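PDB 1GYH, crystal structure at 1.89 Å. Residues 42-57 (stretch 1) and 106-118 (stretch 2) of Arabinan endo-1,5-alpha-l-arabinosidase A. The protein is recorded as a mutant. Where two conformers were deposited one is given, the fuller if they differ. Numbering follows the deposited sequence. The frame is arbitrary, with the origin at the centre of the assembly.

Stretch 1, residues 42-57: SDRAFATEPTWAKRVS
Stretch 2, residues 106-118: DYRWEDKGIVIES

Stretch 1 enters as the end of a strand, Ser42 to Arg44, then runs as loop to a type I turn, Pro50 to Ala53. The turn is closed by Ala53 N to Pro50 O at 3.2 Å. It leads into a short helix through Val56, and Ser57 leaves helical phi/psi. Stretch 2 is strand around Asp111 to Gly113 and again at Glu117, with a corner at Val115.

The two stretches run in the same direction. CA atoms pair as Ala45 with Trp109 (6.4 Å), Pro50 with Asp111 (7.5 Å), Trp52 with Gly113 (7.7 Å) and Val56 with Glu117 (8.3 Å). No backbone hydrogen bond joins them; side chains and waters do. Gly113 sits at phi/psi 88/-158, where a CB would jam against the preceding carbonyl O.

At the first end, Asp43 (chi1 t) and Tyr107 (chi1 t) point toward each other. Tyr107 OH donates to the carboxylate oxygen Asp43 OD2 at 2.7 Å. The same OH accepts from Trp109 NE1 at 3.0 Å and from water 1 at 3.0 Å, and that water also bonds Ser42 OG at 2.8 Å. Trp109 (chi1 m, chi2 102°) offers a ring face to Ala45, whose apolar CB lies 4.2 Å from the five-membered ring centroid, a CH-pi contact.

In the middle, Trp52 (chi1 p, chi2 -94°) points toward stretch 2. Its indole NE1 donates to Asp111 OD2 at 3.1 Å, the carboxylate oxygen lying near the ring plane. Water 2 donates to that oxygen at 2.7 Å and accepts from Thr51 N at 2.9 Å. Ile114 (m, t) sets CG1 3.5 Å from the Trp52 six-membered ring centroid, a CH-pi contact over the face.

At the far end, Arg55 (chi1 107° and chi2 92°, both between wells; chi3 t, chi4 105°) and extended Glu117 (t, t) form a two-pronged salt bridge, guanidinium against carboxylate: NH2 of Arg55 to OE1 of Glu117 at 2.6 Å, and NH1 to OE2 at 2.8 Å. Nearby, Val56 CG2 packs 4.1 Å from Ile114 CD1, an apolar contact.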

# COMPACT_ATOMS: atom_id res chain seq x y z
N SER A 42 19.08 -0.45 4.89
CA SER A 42 19.65 0.70 4.16
C SER A 42 19.60 2.00 4.98
O SER A 42 20.63 2.64 5.17
CB SER A 42 18.92 0.92 2.80
OG SER A 42 19.60 1.94 2.04
N ASP A 43 18.39 2.39 5.40
CA ASP A 43 18.15 3.66 6.11
C ASP A 43 16.72 3.73 6.68
O ASP A 43 15.93 2.80 6.52
CB ASP A 43 18.35 4.83 5.11
CG ASP A 43 18.59 6.17 5.74
OD1 ASP A 43 18.97 6.29 6.92
OD2 ASP A 43 18.47 7.20 5.06
N ARG A 44 16.41 4.83 7.36
CA ARG A 44 15.04 5.24 7.61
C ARG A 44 14.84 6.61 7.00
O ARG A 44 15.73 7.45 7.07
CB ARG A 44 14.71 5.20 9.12
CG ARG A 44 15.68 5.96 10.01
CD ARG A 44 15.43 5.85 11.53
NE ARG A 44 14.24 6.60 11.95
CZ ARG A 44 13.65 6.51 13.15
NH1 ARG A 44 14.14 5.72 14.09
NH2 ARG A 44 12.57 7.23 13.41
N ALA A 45 13.71 6.83 6.34
CA ALA A 45 13.54 8.06 5.59
C ALA A 45 13.64 9.30 6.47
O ALA A 45 14.38 10.23 6.14
CB ALA A 45 12.22 8.04 4.83
N PHE A 46 12.88 9.31 7.57
CA PHE A 46 13.02 10.35 8.63
C PHE A 46 13.89 9.83 9.77
O PHE A 46 13.59 8.79 10.37
CB PHE A 46 11.65 10.74 9.20
CG PHE A 46 10.74 11.43 8.21
CD1 PHE A 46 10.02 10.68 7.26
CD2 PHE A 46 10.63 12.82 8.19
CE1 PHE A 46 9.14 11.31 6.37
CE2 PHE A 46 9.79 13.47 7.29
CZ PHE A 46 9.06 12.70 6.36
N ALA A 47 14.97 10.53 10.05
CA ALA A 47 15.84 10.23 11.18
C ALA A 47 15.06 10.29 12.50
O ALA A 47 15.30 9.50 13.42
CB ALA A 47 16.97 11.18 11.21
N THR A 48 14.11 11.21 12.58
CA THR A 48 13.19 11.25 13.72
C THR A 48 11.74 11.11 13.21
O THR A 48 11.26 9.99 13.04
CB THR A 48 13.42 12.53 14.58
OG1 THR A 48 13.33 13.72 13.79
CG2 THR A 48 14.82 12.59 15.13
N GLU A 49 11.10 12.23 12.89
CA GLU A 49 9.72 12.23 12.42
C GLU A 49 9.37 13.50 11.68
O GLU A 49 10.06 14.54 11.82
CB GLU A 49 8.75 12.05 13.60
CG GLU A 49 8.78 13.11 14.65
CD GLU A 49 8.03 12.71 15.92
OE1 GLU A 49 8.28 11.60 16.48
OE2 GLU A 49 7.19 13.53 16.38
N PRO A 50 8.29 13.45 10.90
CA PRO A 50 7.84 14.66 10.22
C PRO A 50 7.54 15.77 11.27
O PRO A 50 7.00 15.47 12.34
CB PRO A 50 6.58 14.21 9.47
CG PRO A 50 6.68 12.73 9.37
CD PRO A 50 7.42 12.30 10.58
N THR A 51 7.90 17.01 10.96
CA THR A 51 7.76 18.12 11.90
C THR A 51 6.32 18.36 12.30
O THR A 51 6.05 18.86 13.40
CB THR A 51 8.34 19.43 11.34
OG1 THR A 51 7.68 19.77 10.12
CG2 THR A 51 9.85 19.29 11.02
N TRP A 52 5.39 17.99 11.42
CA TRP A 52 3.97 18.22 11.58
C TRP A 52 3.19 17.03 12.18
O TRP A 52 1.97 17.13 12.41
CB TRP A 52 3.36 18.60 10.20
CG TRP A 52 3.63 17.58 9.09
CD1 TRP A 52 4.67 17.62 8.19
CD2 TRP A 52 2.90 16.38 8.80
NE1 TRP A 52 4.62 16.52 7.37
CE2 TRP A 52 3.54 15.75 7.71
CE3 TRP A 52 1.77 15.77 9.35
CZ2 TRP A 52 3.08 14.55 7.16
CZ3 TRP A 52 1.31 14.57 8.80
CH2 TRP A 52 1.96 13.98 7.70
N ALA A 53 3.85 15.90 12.40
CA ALA A 53 3.13 14.66 12.70
C ALA A 53 2.34 14.76 13.99
O ALA A 53 1.19 14.33 14.03
CB ALA A 53 4.06 13.51 12.80
N LYS A 54 2.97 15.32 15.04
CA LYS A 54 2.31 15.41 16.36
C LYS A 54 1.07 16.28 16.38
O LYS A 54 0.15 16.03 17.16
CB LYS A 54 3.30 15.85 17.45
CG LYS A 54 4.15 14.72 17.95
CD LYS A 54 4.90 15.11 19.21
CE LYS A 54 5.81 14.01 19.69
NZ LYS A 54 7.16 14.08 19.07
N ARG A 55 0.99 17.26 15.50
CA ARG A 55 -0.22 18.05 15.45
C ARG A 55 -1.39 17.31 14.82
O ARG A 55 -2.51 17.48 15.25
CB ARG A 55 0.06 19.45 14.86
CG ARG A 55 -0.45 19.66 13.52
CD ARG A 55 -1.83 20.25 13.41
NE ARG A 55 -1.99 20.32 11.98
CZ ARG A 55 -2.73 19.52 11.27
NH1 ARG A 55 -3.52 18.63 11.86
NH2 ARG A 55 -2.73 19.66 9.97
N VAL A 56 -1.13 16.44 13.84
CA VAL A 56 -2.18 15.59 13.32
C VAL A 56 -2.54 14.49 14.35
O VAL A 56 -3.73 14.21 14.60
CB VAL A 56 -1.75 14.96 11.95
CG1 VAL A 56 -2.71 13.85 11.53
CG2 VAL A 56 -1.65 16.05 10.84
N SER A 57 -1.51 13.87 14.93
CA SER A 57 -1.65 12.72 15.87
C SER A 57 -0.91 13.02 17.19
O SER A 57 0.28 12.74 17.31
CB SER A 57 -1.08 11.45 15.23
OG SER A 57 -1.33 10.28 15.99
N ASP A 106 24.28 12.63 -3.67
CA ASP A 106 22.98 13.22 -4.00
C ASP A 106 21.89 12.78 -2.98
O ASP A 106 20.74 13.17 -3.09
CB ASP A 106 22.52 12.76 -5.40
CG ASP A 106 23.38 13.28 -6.53
OD1 ASP A 106 23.90 14.43 -6.50
OD2 ASP A 106 23.59 12.54 -7.52
N TYR A 107 22.23 11.89 -2.05
CA TYR A 107 21.21 11.33 -1.17
C TYR A 107 20.75 12.27 -0.04
O TYR A 107 21.55 12.63 0.84
CB TYR A 107 21.70 10.03 -0.55
CG TYR A 107 20.67 9.25 0.26
CD1 TYR A 107 20.53 9.44 1.65
CD2 TYR A 107 19.88 8.29 -0.34
CE1 TYR A 107 19.60 8.67 2.39
CE2 TYR A 107 18.95 7.53 0.38
CZ TYR A 107 18.82 7.71 1.74
OH TYR A 107 17.91 6.94 2.43
N ARG A 108 19.47 12.62 -0.08
CA ARG A 108 18.78 13.35 1.02
C ARG A 108 17.28 13.37 0.80
O ARG A 108 16.82 13.84 -0.22
CB ARG A 108 19.30 14.79 1.14
CG ARG A 108 18.62 15.60 2.26
CD ARG A 108 19.28 16.93 2.59
NE ARG A 108 18.94 17.94 1.60
CZ ARG A 108 19.28 19.20 1.67
NH1 ARG A 108 19.98 19.66 2.70
NH2 ARG A 108 18.96 20.02 0.69
N TRP A 109 16.53 12.88 1.78
CA TRP A 109 15.09 12.99 1.81
C TRP A 109 14.61 14.38 2.26
O TRP A 109 15.02 14.88 3.32
CB TRP A 109 14.48 11.91 2.73
CG TRP A 109 14.64 10.52 2.22
CD1 TRP A 109 15.55 9.60 2.64
CD2 TRP A 109 13.90 9.91 1.17
NE1 TRP A 109 15.41 8.44 1.92
CE2 TRP A 109 14.40 8.60 1.02
CE3 TRP A 109 12.86 10.32 0.34
CZ2 TRP A 109 13.92 7.71 0.05
CZ3 TRP A 109 12.36 9.41 -0.65
CH2 TRP A 109 12.89 8.12 -0.75
N GLU A 110 13.75 15.00 1.44
CA GLU A 110 13.23 16.33 1.68
C GLU A 110 11.71 16.29 1.76
O GLU A 110 11.02 16.03 0.78
CB GLU A 110 13.71 17.30 0.59
CG GLU A 110 15.22 17.25 0.39
CD GLU A 110 15.79 18.36 -0.46
OE1 GLU A 110 15.03 19.18 -1.02
OE2 GLU A 110 17.03 18.41 -0.56
N ASP A 111 11.19 16.57 2.95
CA ASP A 111 9.74 16.47 3.17
C ASP A 111 9.04 17.64 2.50
O ASP A 111 9.50 18.76 2.59
CB ASP A 111 9.41 16.48 4.68
CG ASP A 111 7.98 16.13 4.97
OD1 ASP A 111 7.35 15.34 4.22
OD2 ASP A 111 7.39 16.60 5.96
N LYS A 112 7.92 17.36 1.87
CA LYS A 112 7.11 18.33 1.18
C LYS A 112 5.77 18.56 1.90
O LYS A 112 4.94 19.37 1.45
CB LYS A 112 6.90 17.85 -0.28
CG LYS A 112 8.22 17.55 -1.04
CD LYS A 112 9.11 18.75 -1.15
CE LYS A 112 10.42 18.44 -1.86
NZ LYS A 112 11.24 19.65 -2.07
N GLY A 113 5.54 17.85 3.02
CA GLY A 113 4.35 18.06 3.85
C GLY A 113 3.11 17.25 3.47
O GLY A 113 3.16 16.19 2.81
N ILE A 114 1.96 17.76 3.90
CA ILE A 114 0.72 17.05 3.85
C ILE A 114 0.05 17.16 2.48
O ILE A 114 -0.24 18.25 2.01
CB ILE A 114 -0.26 17.58 4.94
CG1 ILE A 114 0.34 17.29 6.35
CG2 ILE A 114 -1.62 16.99 4.74
CD1 ILE A 114 -0.43 18.02 7.45
N VAL A 115 -0.19 15.99 1.88
CA VAL A 115 -0.92 15.87 0.62
C VAL A 115 -2.42 15.94 0.90
O VAL A 115 -3.14 16.71 0.28
CB VAL A 115 -0.60 14.53 -0.08
CG1 VAL A 115 -1.35 14.42 -1.41
CG2 VAL A 115 0.94 14.36 -0.32
N ILE A 116 -2.89 15.13 1.84
CA ILE A 116 -4.28 15.10 2.21
C ILE A 116 -4.40 14.65 3.67
O ILE A 116 -3.63 13.82 4.13
CB ILE A 116 -5.05 14.17 1.23
CG1 ILE A 116 -6.54 14.37 1.35
CG2 ILE A 116 -4.58 12.71 1.36
CD1 ILE A 116 -7.24 13.16 1.80
N GLU A 117 -5.36 15.26 4.38
CA GLU A 117 -5.62 14.97 5.80
C GLU A 117 -7.13 14.72 6.04
O GLU A 117 -7.97 15.47 5.58
CB GLU A 117 -5.12 16.15 6.66
CG GLU A 117 -5.48 16.03 8.17
CD GLU A 117 -4.94 17.15 9.04
OE1 GLU A 117 -4.13 18.00 8.56
OE2 GLU A 117 -5.33 17.17 10.25
N SER A 118 -7.45 13.69 6.79
CA SER A 118 -8.80 13.44 7.23
C SER A 118 -9.02 14.06 8.63
O SER A 118 -8.11 14.03 9.50
CB SER A 118 -9.11 11.92 7.26
OG SER A 118 -8.14 11.13 7.97
O HOH W 1 18.09 4.13 1.29
O HOH W 2 8.83 17.16 8.23